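Local coordinates for protein PROBABLE CHAIN-FATTY-ACID-CoA LIGASE FADD13 (Mycobacterium tuberculosis, PDB 3T5C) that is a probable ligase of the AMP-binding enzyme family (ANL superfamily), represented here by its N-terminal domain, at residues K235-I240 with R259-F264; L239-R244 with A265-P270; R244-G249 with D271-I276; A250-L255 with G278-P283. All blocks are in the same frame, centred on the assembly; numbering follows the deposited sequence.

In the fold
Contacts 1 to 4 follow the chain through a single part of the fold. Contacts 1 and 2 both use helix 233-242 and pack it against the long connection that runs from helix 252-258 to strand 274-278. Contact 1 is partly buried, aromatic on its inner side and polar at its outer edge. Contact 2 lies at the surface and is small, apolar and without hydrogen bonds. Contacts 3 and 4 are partly buried. Contact 3 is the largest, and most of its touching residues are buried; it pairs strands 247-250 and 274-278 inside the main sheet by backbone hydrogen bonds. Contact 4 follows at the ends of those strands, where one backbone bond gives way to proline, leucine and methionine packing.

Contact 1 (K235-I240 with R259-F264); sequences KVWSLI and RQVPEF
W237 on helix 233-242 and E263 in the loop after helix 252-258 have the nearest pair of CA atoms across the contact, 6.8 Å apart. W237 has the largest share of the contact. Its CB is directed toward the loop, and V261 meets the indole at the edge, near the ring plane: V261 CG1 lies 3.5 Å from W237 CD1. Further along the indole comes F264. The edge of the F264 ring approaches W237 CZ2, with F264 CD1 3.5 Å away. The two rings are oblique, with planes at 43°, and form neither a stack nor a T-shaped pair. F264 has CG anti to its backbone N (chi1 -166°), which brings CD1 and CE1 of its ring up to the W237 CZ2 side of the indole. One face of the F264 ring is covered by R259 CA, 3.6 Å above the plane and over the centre. The indole nitrogen is also used: W237 NE1 donates to M258 O, at the end of helix 252-258. On the outer side, S238 OG donates to E263 OE2 at 3.2 Å, on the syn lone pair of the carboxylate. The E263 chain is extended beyond CG to get there. The chemistry is thus divided: buried rings pack on the inner side, while a hydroxyl and a carboxylate join helix and loop at the outer edge. The bond from NE1 satisfies the polar atom of a buried indole.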
loop_
_atom_site.group_PDB
_atom_site.type_symbol
_atom_site.label_atom_id
_atom_site.label_comp_id
_atom_site.label_asym_id
_atom_site.label_seq_id
_atom_site.Cartn_x
_atom_site.Cartn_y
_atom_site.Cartn_z
ATOM N N LYS A 235 -19.465 3.279 -11.910
ATOM C CA LYS A 235 -18.789 2.457 -12.904
ATOM C C LYS A 235 -17.975 1.290 -12.357
ATOM O O LYS A 235 -17.372 0.564 -13.140
ATOM C CB LYS A 235 -17.859 3.335 -13.747
ATOM C CG LYS A 235 -18.524 4.546 -14.384
ATOM C CD LYS A 235 -17.493 5.475 -15.012
ATOM C CE LYS A 235 -18.152 6.744 -15.542
ATOM N NZ LYS A 235 -17.173 7.712 -16.121
ATOM N N VAL A 236 -17.933 1.102 -11.037
ATOM C CA VAL A 236 -17.147 -0.002 -10.478
ATOM C C VAL A 236 -17.633 -1.391 -10.859
ATOM O O VAL A 236 -16.825 -2.275 -11.155
ATOM C CB VAL A 236 -17.069 0.030 -8.933
ATOM C CG1 VAL A 236 -15.997 0.988 -8.490
ATOM C CG2 VAL A 236 -18.411 0.411 -8.343
ATOM N N TRP A 237 -18.945 -1.595 -10.834
ATOM C CA TRP A 237 -19.489 -2.908 -11.170
ATOM C C TRP A 237 -19.221 -3.317 -12.613
ATOM O O TRP A 237 -18.863 -4.465 -12.868
ATOM C CB TRP A 237 -20.979 -2.955 -10.844
ATOM C CG TRP A 237 -21.217 -3.036 -9.362
ATOM C CD1 TRP A 237 -22.004 -2.215 -8.609
ATOM C CD2 TRP A 237 -20.621 -3.969 -8.448
ATOM N NE1 TRP A 237 -21.933 -2.573 -7.281
ATOM C CE2 TRP A 237 -21.092 -3.647 -7.155
ATOM C CE3 TRP A 237 -19.732 -5.046 -8.598
ATOM C CZ2 TRP A 237 -20.704 -4.361 -6.015
ATOM C CZ3 TRP A 237 -19.346 -5.758 -7.462
ATOM C CH2 TRP A 237 -19.834 -5.409 -6.187
ATOM N N SER A 238 -19.375 -2.384 -13.549
ATOM C CA SER A 238 -19.107 -2.672 -14.958
ATOM C C SER A 238 -17.634 -3.046 -15.093
ATOM O O SER A 238 -17.285 -4.014 -15.764
ATOM C CB SER A 238 -19.403 -1.447 -15.832
ATOM O OG SER A 238 -20.798 -1.209 -15.933
ATOM N N LEU A 239 -16.777 -2.258 -14.452
ATOM C CA LEU A 239 -15.343 -2.502 -14.468
ATOM C C LEU A 239 -15.060 -3.895 -13.909
ATOM O O LEU A 239 -14.340 -4.685 -14.515
ATOM C CB LEU A 239 -14.621 -1.448 -13.617
ATOM C CG LEU A 239 -13.113 -1.621 -13.415
ATOM C CD1 LEU A 239 -12.407 -1.606 -14.764
ATOM C CD2 LEU A 239 -12.589 -0.504 -12.513
ATOM N N ILE A 240 -15.634 -4.179 -12.743
ATOM C CA ILE A 240 -15.461 -5.466 -12.085
ATOM C C ILE A 240 -15.832 -6.606 -13.026
ATOM O O ILE A 240 -15.078 -7.569 -13.182
ATOM C CB ILE A 240 -16.342 -5.568 -10.805
ATOM C CG1 ILE A 240 -15.768 -4.680 -9.700
ATOM C CG2 ILE A 240 -16.413 -7.008 -10.325
ATOM C CD1 ILE A 240 -14.402 -5.088 -9.257
ATOM N N ARG A 259 -23.352 -1.064 -2.851
ATOM C CA ARG A 259 -24.578 -1.844 -2.756
ATOM C C ARG A 259 -25.812 -0.959 -2.954
ATOM O O ARG A 259 -26.946 -1.425 -2.857
ATOM C CB ARG A 259 -24.640 -2.593 -1.413
ATOM C CG ARG A 259 -24.598 -1.731 -0.160
ATOM C CD ARG A 259 -25.864 -0.902 -0.008
ATOM N NE ARG A 259 -26.006 -0.348 1.333
ATOM C CZ ARG A 259 -26.150 -1.084 2.428
ATOM N NH1 ARG A 259 -26.171 -2.408 2.340
ATOM N NH2 ARG A 259 -26.276 -0.500 3.611
ATOM N N GLN A 260 -25.578 0.318 -3.246
ATOM C CA GLN A 260 -26.660 1.273 -3.473
ATOM C C GLN A 260 -26.955 1.402 -4.967
ATOM O O GLN A 260 -28.101 1.268 -5.392
ATOM C CB GLN A 260 -26.297 2.652 -2.911
ATOM C CG GLN A 260 -25.967 2.686 -1.420
ATOM C CD GLN A 260 -27.156 2.374 -0.527
ATOM O OE1 GLN A 260 -27.085 2.528 0.693
ATOM N NE2 GLN A 260 -28.257 1.933 -1.128
ATOM N N VAL A 261 -25.915 1.666 -5.758
ATOM C CA VAL A 261 -26.052 1.810 -7.208
ATOM C C VAL A 261 -26.998 0.746 -7.780
ATOM O O VAL A 261 -27.001 -0.404 -7.330
ATOM C CB VAL A 261 -24.661 1.714 -7.908
ATOM C CG1 VAL A 261 -23.980 0.416 -7.534
ATOM C CG2 VAL A 261 -24.812 1.810 -9.424
ATOM N N PRO A 262 -27.820 1.123 -8.778
ATOM C CA PRO A 262 -28.783 0.222 -9.423
ATOM C C PRO A 262 -28.185 -1.006 -10.109
ATOM O O PRO A 262 -28.880 -1.999 -10.323
ATOM C CB PRO A 262 -29.509 1.141 -10.404
ATOM C CG PRO A 262 -28.463 2.148 -10.755
ATOM C CD PRO A 262 -27.876 2.458 -9.400
ATOM N N GLU A 263 -26.902 -0.940 -10.452
ATOM C CA GLU A 263 -26.249 -2.065 -11.108
ATOM C C GLU A 263 -26.037 -3.219 -10.134
ATOM O O GLU A 263 -25.684 -4.328 -10.533
ATOM C CB GLU A 263 -24.908 -1.635 -11.707
ATOM C CG GLU A 263 -25.033 -0.573 -12.790
ATOM C CD GLU A 263 -23.857 -0.571 -13.756
ATOM O OE1 GLU A 263 -23.861 0.257 -14.692
ATOM O OE2 GLU A 263 -22.934 -1.398 -13.583
ATOM N N PHE A 264 -26.265 -2.950 -8.854
ATOM C CA PHE A 264 -26.101 -3.964 -7.822
ATOM C C PHE A 264 -27.336 -4.860 -7.783
ATOM O O PHE A 264 -27.250 -6.044 -7.455
ATOM C CB PHE A 264 -25.912 -3.299 -6.459
ATOM C CG PHE A 264 -25.417 -4.229 -5.395
ATOM C CD1 PHE A 264 -24.084 -4.627 -5.370
ATOM C CD2 PHE A 264 -26.280 -4.715 -4.419
ATOM C CE1 PHE A 264 -23.616 -5.495 -4.387
ATOM C CE2 PHE A 264 -25.822 -5.584 -3.431
ATOM C CZ PHE A 264 -24.486 -5.975 -3.416
#

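Contact 2 (L239-R244 with A265-P270); sequences LIVEER and AELDAP
V241, near the end of helix 233-242, faces L267 and A269 of the loop that leads to strand 274-278. The V241 and A269 CA atoms are 5.5 Å apart. The better packed part is on the inner side. There V241 CG2 lies 4.2 Å from L267 CD2, and the two side chains run past each other in opposite directions. The same methyl is also 4.2 Å from A269 CB. V241 can do this because CG2 sits beside its backbone N, with CG1 anti to that N (chi1 -176°). I240 adds its CG2, 4.2 Å from A269 CB. The same CG2 also packs on F272, while the CD1 end leads away from the loop; the side chain as a whole also touches L201 and V245. Just past these residues the helix ends in a Schellman motif. R244, with positive phi, is its C-prime residue. R244 N bonds to V241 O at 3.2 Å, and V245 N approaches I240 O. The chain thereby turns from the helix into the approach to strand 247-250. The outer side is loose. The other methyl, V241 CG1, comes no nearer to D268 O than 4.3 Å. D268 is exposed and its side chain starts away from the helix. No hydrogen bond crosses between the segments here, and V241 itself is exposed to solvent.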
loop_
_atom_site.group_PDB
_atom_site.type_symbol
_atom_site.label_atom_id
_atom_site.label_comp_id
_atom_site.label_asym_id
_atom_site.label_seq_id
_atom_site.Cartn_x
_atom_site.Cartn_y
_atom_site.Cartn_z
ATOM N N LEU A 239 -16.777 -2.258 -14.452
ATOM C CA LEU A 239 -15.343 -2.502 -14.468
ATOM C C LEU A 239 -15.060 -3.895 -13.909
ATOM O O LEU A 239 -14.340 -4.685 -14.515
ATOM C CB LEU A 239 -14.621 -1.448 -13.617
ATOM C CG LEU A 239 -13.113 -1.621 -13.415
ATOM C CD1 LEU A 239 -12.407 -1.606 -14.764
ATOM C CD2 LEU A 239 -12.589 -0.504 -12.513
ATOM N N ILE A 240 -15.634 -4.179 -12.743
ATOM C CA ILE A 240 -15.461 -5.466 -12.085
ATOM C C ILE A 240 -15.832 -6.606 -13.026
ATOM O O ILE A 240 -15.078 -7.569 -13.182
ATOM C CB ILE A 240 -16.342 -5.568 -10.805
ATOM C CG1 ILE A 240 -15.768 -4.680 -9.700
ATOM C CG2 ILE A 240 -16.413 -7.008 -10.325
ATOM C CD1 ILE A 240 -14.402 -5.088 -9.257
ATOM N N VAL A 241 -17.000 -6.484 -13.649
ATOM C CA VAL A 241 -17.495 -7.507 -14.564
ATOM C C VAL A 241 -16.646 -7.610 -15.835
ATOM O O VAL A 241 -16.181 -8.687 -16.187
ATOM C CB VAL A 241 -18.973 -7.230 -14.953
ATOM C CG1 VAL A 241 -19.515 -8.359 -15.822
ATOM C CG2 VAL A 241 -19.821 -7.075 -13.693
ATOM N N GLU A 242 -16.443 -6.481 -16.502
ATOM C CA GLU A 242 -15.666 -6.433 -17.737
ATOM C C GLU A 242 -14.242 -6.953 -17.619
ATOM O O GLU A 242 -13.822 -7.777 -18.435
ATOM C CB GLU A 242 -15.647 -5.006 -18.289
ATOM C CG GLU A 242 -16.976 -4.576 -18.895
ATOM C CD GLU A 242 -17.001 -3.111 -19.288
ATOM O OE1 GLU A 242 -16.065 -2.667 -19.987
ATOM O OE2 GLU A 242 -17.961 -2.406 -18.901
ATOM N N GLU A 243 -13.494 -6.483 -16.620
ATOM C CA GLU A 243 -12.112 -6.934 -16.448
ATOM C C GLU A 243 -11.979 -8.265 -15.717
ATOM O O GLU A 243 -10.877 -8.693 -15.376
ATOM C CB GLU A 243 -11.269 -5.866 -15.745
ATOM C CG GLU A 243 -10.848 -4.701 -16.653
ATOM C CD GLU A 243 -10.209 -5.154 -17.969
ATOM O OE1 GLU A 243 -9.477 -6.161 -17.971
ATOM O OE2 GLU A 243 -10.431 -4.485 -19.002
ATOM N N ARG A 244 -13.110 -8.915 -15.474
ATOM C CA ARG A 244 -13.115 -10.217 -14.824
ATOM C C ARG A 244 -12.402 -10.224 -13.474
ATOM O O ARG A 244 -11.739 -11.198 -13.113
ATOM C CB ARG A 244 -12.462 -11.235 -15.759
ATOM C CG ARG A 244 -13.250 -12.503 -15.932
ATOM C CD ARG A 244 -13.774 -12.664 -17.348
ATOM N NE ARG A 244 -13.007 -13.655 -18.097
ATOM C CZ ARG A 244 -12.879 -14.939 -17.752
ATOM N NH1 ARG A 244 -13.464 -15.415 -16.658
ATOM N NH2 ARG A 244 -12.157 -15.755 -18.509
ATOM N N ALA A 265 -28.483 -4.282 -8.124
ATOM C CA ALA A 265 -29.753 -5.005 -8.124
ATOM C C ALA A 265 -29.654 -6.406 -8.733
ATOM O O ALA A 265 -29.921 -7.402 -8.061
ATOM C CB ALA A 265 -30.811 -4.187 -8.863
ATOM N N GLU A 266 -29.267 -6.479 -10.003
ATOM C CA GLU A 266 -29.148 -7.761 -10.693
ATOM C C GLU A 266 -27.690 -8.081 -11.001
ATOM O O GLU A 266 -27.386 -8.739 -11.999
ATOM C CB GLU A 266 -29.934 -7.718 -11.998
ATOM C CG GLU A 266 -31.301 -7.090 -11.867
ATOM C CD GLU A 266 -31.591 -6.139 -13.009
ATOM O OE1 GLU A 266 -31.599 -6.595 -14.174
ATOM O OE2 GLU A 266 -31.806 -4.936 -12.741
ATOM N N LEU A 267 -26.792 -7.610 -10.142
ATOM C CA LEU A 267 -25.361 -7.829 -10.325
ATOM C C LEU A 267 -25.026 -9.304 -10.515
ATOM O O LEU A 267 -25.515 -10.165 -9.788
ATOM C CB LEU A 267 -24.590 -7.249 -9.127
ATOM C CG LEU A 267 -23.055 -7.296 -9.069
ATOM C CD1 LEU A 267 -22.596 -8.641 -8.541
ATOM C CD2 LEU A 267 -22.471 -7.004 -10.442
ATOM N N ASP A 268 -24.189 -9.592 -11.505
ATOM C CA ASP A 268 -23.787 -10.963 -11.784
ATOM C C ASP A 268 -22.326 -11.014 -12.202
ATOM O O ASP A 268 -22.006 -10.902 -13.387
ATOM C CB ASP A 268 -24.672 -11.550 -12.883
ATOM C CG ASP A 268 -24.254 -12.944 -13.281
ATOM O OD1 ASP A 268 -23.891 -13.738 -12.386
ATOM O OD2 ASP A 268 -24.301 -13.248 -14.491
ATOM N N ALA A 269 -21.450 -11.184 -11.213
ATOM C CA ALA A 269 -20.007 -11.248 -11.437
ATOM C C ALA A 269 -19.445 -12.560 -10.891
ATOM O O ALA A 269 -18.967 -12.620 -9.758
ATOM C CB ALA A 269 -19.328 -10.065 -10.760
ATOM N N PRO A 270 -19.495 -13.632 -11.701
ATOM C CA PRO A 270 -18.997 -14.950 -11.304
ATOM C C PRO A 270 -17.493 -15.028 -11.062
ATOM O O PRO A 270 -17.014 -15.941 -10.383
ATOM C CB PRO A 270 -19.456 -15.853 -12.450
ATOM C CG PRO A 270 -19.433 -14.941 -13.628
ATOM C CD PRO A 270 -20.037 -13.668 -13.073
#

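Contact 3 (R244-G249 with D271-I276); sequences RVCIGG and DFRYFI
I247 packs against Y274 and I276 on one face of the sheet. I247 CG1 sits over the Y274 ring in a CH-pi contact, 4.2 Å from the ring centroid. The other branch, I247 CG2, reaches I276 CD1 at 3.6 Å. Y274 CG sits between its backbone N and carbonyl carbon (chi1 62°), which lays the ring beside I247; its hydroxyl bonds to D193 O. On the side of G248 and F275, just before the strands, V245 CG1 meets the edge of the F272 ring, 3.6 Å from F272 CE1. F272 CZ lies over the centre of the F275 ring. G248, without a side chain, lets F272 and F275 come close to its backbone. Between the faces runs the parallel ladder, which pairs I247 with Y274, G248 with F275 and G249 with I276. G248 N donates to Y274 O at 3.1 Å, and I276 N donates to G248 O at 2.6 Å. Nearer the edge, C246 O accepts a bond from R273 N at 2.7 Å and a weak one from Y274 N. The R273 guanidinium passes C246 CB and forms a salt bridge with D198. At the exposed end R244 NH1 makes a salt bridge to D271 OD1 at 2.9 Å; its hydrogen bond is weak, and the details of this pair are doubtful. These are two neighbouring parallel strands of the central sheet, joined by a beta-alpha-beta crossover through helix 252-258 and the long loop.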
loop_
_atom_site.group_PDB
_atom_site.type_symbol
_atom_site.label_atom_id
_atom_site.label_comp_id
_atom_site.label_asym_id
_atom_site.label_seq_id
_atom_site.Cartn_x
_atom_site.Cartn_y
_atom_site.Cartn_z
ATOM N N ARG A 244 -13.110 -8.915 -15.474
ATOM C CA ARG A 244 -13.115 -10.217 -14.824
ATOM C C ARG A 244 -12.402 -10.224 -13.474
ATOM O O ARG A 244 -11.739 -11.198 -13.113
ATOM C CB ARG A 244 -12.462 -11.235 -15.759
ATOM C CG ARG A 244 -13.250 -12.503 -15.932
ATOM C CD ARG A 244 -13.774 -12.664 -17.348
ATOM N NE ARG A 244 -13.007 -13.655 -18.097
ATOM C CZ ARG A 244 -12.879 -14.939 -17.752
ATOM N NH1 ARG A 244 -13.464 -15.415 -16.658
ATOM N NH2 ARG A 244 -12.157 -15.755 -18.509
ATOM N N VAL A 245 -12.552 -9.140 -12.724
ATOM C CA VAL A 245 -11.918 -9.017 -11.418
ATOM C C VAL A 245 -12.245 -10.177 -10.472
ATOM O O VAL A 245 -13.395 -10.588 -10.348
ATOM C CB VAL A 245 -12.319 -7.679 -10.761
ATOM C CG1 VAL A 245 -11.709 -7.560 -9.370
ATOM C CG2 VAL A 245 -11.875 -6.524 -11.652
ATOM N N CYS A 246 -11.218 -10.699 -9.808
ATOM C CA CYS A 246 -11.369 -11.804 -8.864
ATOM C C CYS A 246 -11.375 -11.282 -7.421
ATOM O O CYS A 246 -12.127 -11.769 -6.566
ATOM C CB CYS A 246 -10.205 -12.796 -9.012
ATOM S SG CYS A 246 -9.901 -13.435 -10.692
ATOM N N ILE A 247 -10.524 -10.291 -7.169
ATOM C CA ILE A 247 -10.367 -9.701 -5.842
ATOM C C ILE A 247 -10.447 -8.181 -5.927
ATOM O O ILE A 247 -10.046 -7.583 -6.926
ATOM C CB ILE A 247 -8.989 -10.064 -5.247
ATOM C CG1 ILE A 247 -8.814 -11.582 -5.237
ATOM C CG2 ILE A 247 -8.844 -9.471 -3.849
ATOM C CD1 ILE A 247 -7.383 -12.033 -4.958
ATOM N N GLY A 248 -10.950 -7.557 -4.868
ATOM C CA GLY A 248 -11.054 -6.110 -4.860
ATOM C C GLY A 248 -10.704 -5.468 -3.528
ATOM O O GLY A 248 -11.199 -5.875 -2.472
ATOM N N GLY A 249 -9.828 -4.471 -3.572
ATOM C CA GLY A 249 -9.464 -3.774 -2.353
ATOM C C GLY A 249 -10.563 -2.763 -2.073
ATOM O O GLY A 249 -11.076 -2.138 -3.003
ATOM N N ASP A 271 -16.743 -14.078 -11.608
ATOM C CA ASP A 271 -15.297 -14.101 -11.412
ATOM C C ASP A 271 -14.890 -13.427 -10.109
ATOM O O ASP A 271 -13.788 -13.653 -9.608
ATOM C CB ASP A 271 -14.589 -13.435 -12.590
ATOM C CG ASP A 271 -14.893 -14.123 -13.906
ATOM O OD1 ASP A 271 -14.584 -15.329 -14.027
ATOM O OD2 ASP A 271 -15.446 -13.458 -14.812
ATOM N N PHE A 272 -15.778 -12.615 -9.547
ATOM C CA PHE A 272 -15.446 -11.939 -8.304
ATOM C C PHE A 272 -15.594 -12.870 -7.112
ATOM O O PHE A 272 -16.656 -13.445 -6.888
ATOM C CB PHE A 272 -16.319 -10.705 -8.098
ATOM C CG PHE A 272 -15.711 -9.708 -7.161
ATOM C CD1 PHE A 272 -14.692 -8.868 -7.596
ATOM C CD2 PHE A 272 -16.104 -9.657 -5.827
ATOM C CE1 PHE A 272 -14.070 -7.991 -6.716
ATOM C CE2 PHE A 272 -15.488 -8.786 -4.938
ATOM C CZ PHE A 272 -14.468 -7.950 -5.383
ATOM N N ARG A 273 -14.522 -13.013 -6.344
ATOM C CA ARG A 273 -14.537 -13.890 -5.184
ATOM C C ARG A 273 -14.701 -13.165 -3.841
ATOM O O ARG A 273 -15.487 -13.603 -2.995
ATOM C CB ARG A 273 -13.263 -14.736 -5.145
ATOM C CG ARG A 273 -13.039 -15.588 -6.383
ATOM C CD ARG A 273 -12.247 -16.849 -6.040
ATOM N NE ARG A 273 -10.884 -16.559 -5.590
ATOM C CZ ARG A 273 -9.896 -16.161 -6.388
ATOM N NH1 ARG A 273 -10.107 -16.003 -7.694
ATOM N NH2 ARG A 273 -8.698 -15.913 -5.878
ATOM N N TYR A 274 -13.960 -12.075 -3.636
ATOM C CA TYR A 274 -14.048 -11.336 -2.379
ATOM C C TYR A 274 -13.400 -9.963 -2.377
ATOM O O TYR A 274 -12.493 -9.686 -3.164
ATOM C CB TYR A 274 -13.427 -12.144 -1.232
ATOM C CG TYR A 274 -11.950 -12.448 -1.406
ATOM C CD1 TYR A 274 -11.530 -13.600 -2.068
ATOM C CD2 TYR A 274 -10.970 -11.575 -0.918
ATOM C CE1 TYR A 274 -10.172 -13.883 -2.241
ATOM C CE2 TYR A 274 -9.610 -11.847 -1.089
ATOM C CZ TYR A 274 -9.218 -13.002 -1.750
ATOM O OH TYR A 274 -7.883 -13.291 -1.905
ATOM N N PHE A 275 -13.878 -9.109 -1.477
ATOM C CA PHE A 275 -13.321 -7.772 -1.313
ATOM C C PHE A 275 -12.345 -7.857 -0.151
ATOM O O PHE A 275 -12.488 -8.713 0.713
ATOM C CB PHE A 275 -14.399 -6.746 -0.940
ATOM C CG PHE A 275 -15.202 -6.242 -2.102
ATOM C CD1 PHE A 275 -16.428 -6.812 -2.417
ATOM C CD2 PHE A 275 -14.731 -5.189 -2.879
ATOM C CE1 PHE A 275 -17.178 -6.342 -3.488
ATOM C CE2 PHE A 275 -15.471 -4.709 -3.956
ATOM C CZ PHE A 275 -16.700 -5.289 -4.261
ATOM N N ILE A 276 -11.347 -6.984 -0.143
ATOM C CA ILE A 276 -10.397 -6.933 0.962
ATOM C C ILE A 276 -10.697 -5.603 1.650
ATOM O O ILE A 276 -10.403 -4.533 1.105
ATOM C CB ILE A 276 -8.928 -6.930 0.487
ATOM C CG1 ILE A 276 -8.623 -8.211 -0.285
ATOM C CG2 ILE A 276 -7.997 -6.843 1.692
ATOM C CD1 ILE A 276 -7.223 -8.251 -0.870
#

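Contact 4 (A250-L255 with G278-P283); sequences AVPAIL and GGAPMP
The A250 carbonyl group takes G278 N in its plane: G278 N donates to A250 O at 3.2 Å. This carries the pairing of the two parallel strands to their ends. The next carbonyls of the bend 278-283 meet P252, a puckered ring, at its CG and CD carbons. A280 O lies 3.3 Å from P252 CG. G279 O is near the same carbon, and G278 O is near CD, so a row of carbonyl oxygens borders the ring. M282 SD is close to the ring too, 3.8 Å from P252 CG. Deeper in, M282 CE meets L255 CD1 at 3.4 Å, tighter than usual for two carbons. The two side chains cross at about a right angle. M282 bends at both chi2 (-61°) and chi3 (-87°), which swings its methyl back to the helix. It also packs on V297 and Q299 of strand 296-302. V251 is the N-cap of helix 252-258 and P283 that of helix 284-291, so each segment runs into a helix. L255 O further bonds to the Y290 hydroxyl of the second helix. A single backbone bond crosses these segments; beyond it the contact is CH groups of P252 against carbonyl oxygens and apolar packing of L255 and M282, with little directional bonding.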
loop_
_atom_site.group_PDB
_atom_site.type_symbol
_atom_site.label_atom_id
_atom_site.label_comp_id
_atom_site.label_asym_id
_atom_site.label_seq_id
_atom_site.Cartn_x
_atom_site.Cartn_y
_atom_site.Cartn_z
ATOM N N ALA A 250 -10.942 -2.602 -0.810
ATOM C CA ALA A 250 -11.988 -1.646 -0.478
ATOM C C ALA A 250 -12.085 -1.363 1.019
ATOM O O ALA A 250 -11.392 -1.989 1.823
ATOM C CB ALA A 250 -13.328 -2.153 -0.999
ATOM N N VAL A 251 -12.938 -0.400 1.371
ATOM C CA VAL A 251 -13.181 -0.015 2.763
ATOM C C VAL A 251 -14.682 -0.164 2.987
ATOM O O VAL A 251 -15.455 -0.191 2.027
ATOM C CB VAL A 251 -12.775 1.458 3.045
ATOM C CG1 VAL A 251 -11.395 1.737 2.476
ATOM C CG2 VAL A 251 -13.804 2.417 2.463
ATOM N N PRO A 252 -15.120 -0.257 4.253
ATOM C CA PRO A 252 -16.558 -0.407 4.508
ATOM C C PRO A 252 -17.412 0.675 3.850
ATOM O O PRO A 252 -18.476 0.381 3.303
ATOM C CB PRO A 252 -16.641 -0.383 6.031
ATOM C CG PRO A 252 -15.326 -1.005 6.440
ATOM C CD PRO A 252 -14.357 -0.305 5.514
ATOM N N ALA A 253 -16.942 1.919 3.893
ATOM C CA ALA A 253 -17.673 3.032 3.300
ATOM C C ALA A 253 -17.931 2.791 1.818
ATOM O O ALA A 253 -19.041 3.011 1.334
ATOM C CB ALA A 253 -16.900 4.326 3.489
ATOM N N ILE A 254 -16.902 2.338 1.105
ATOM C CA ILE A 254 -17.007 2.061 -0.326
ATOM C C ILE A 254 -18.006 0.953 -0.613
ATOM O O ILE A 254 -18.843 1.088 -1.499
ATOM C CB ILE A 254 -15.634 1.662 -0.929
ATOM C CG1 ILE A 254 -14.840 2.920 -1.290
ATOM C CG2 ILE A 254 -15.829 0.788 -2.157
ATOM C CD1 ILE A 254 -13.501 2.638 -1.951
ATOM N N LEU A 255 -17.913 -0.142 0.135
ATOM C CA LEU A 255 -18.824 -1.267 -0.054
ATOM C C LEU A 255 -20.256 -0.823 0.205
ATOM O O LEU A 255 -21.189 -1.274 -0.459
ATOM C CB LEU A 255 -18.457 -2.426 0.885
ATOM C CG LEU A 255 -17.064 -3.033 0.679
ATOM C CD1 LEU A 255 -16.823 -4.153 1.675
ATOM C CD2 LEU A 255 -16.943 -3.552 -0.739
ATOM N N GLY A 278 -10.255 -2.869 4.686
ATOM C CA GLY A 278 -9.281 -2.429 5.669
ATOM C C GLY A 278 -9.890 -1.722 6.867
ATOM O O GLY A 278 -10.641 -0.757 6.711
ATOM N N GLY A 279 -9.576 -2.218 8.063
ATOM C CA GLY A 279 -10.071 -1.615 9.294
ATOM C C GLY A 279 -11.576 -1.537 9.475
ATOM O O GLY A 279 -12.341 -1.979 8.617
ATOM N N ALA A 280 -11.991 -0.965 10.603
ATOM C CA ALA A 280 -13.406 -0.804 10.948
ATOM C C ALA A 280 -14.214 -2.052 10.598
ATOM O O ALA A 280 -14.702 -2.181 9.473
ATOM C CB ALA A 280 -13.985 0.416 10.227
ATOM N N PRO A 281 -14.379 -2.978 11.564
ATOM C CA PRO A 281 -15.128 -4.220 11.351
ATOM C C PRO A 281 -16.370 -4.047 10.483
ATOM O O PRO A 281 -17.010 -2.989 10.477
ATOM C CB PRO A 281 -15.460 -4.663 12.770
ATOM C CG PRO A 281 -14.246 -4.245 13.512
ATOM C CD PRO A 281 -13.999 -2.850 12.983
ATOM N N MET A 282 -16.699 -5.093 9.740
ATOM C CA MET A 282 -17.854 -5.051 8.866
ATOM C C MET A 282 -19.141 -5.289 9.634
ATOM O O MET A 282 -19.262 -6.260 10.393
ATOM C CB MET A 282 -17.723 -6.092 7.751
ATOM C CG MET A 282 -16.780 -5.684 6.644
ATOM S SD MET A 282 -17.363 -4.187 5.855
ATOM C CE MET A 282 -18.461 -4.867 4.608
ATOM N N PRO A 283 -20.118 -4.386 9.462
ATOM C CA PRO A 283 -21.397 -4.538 10.153
ATOM C C PRO A 283 -22.070 -5.820 9.662
ATOM O O PRO A 283 -22.162 -6.061 8.453
ATOM C CB PRO A 283 -22.151 -3.265 9.764
ATOM C CG PRO A 283 -21.563 -2.899 8.436
ATOM C CD PRO A 283 -20.098 -3.156 8.651
#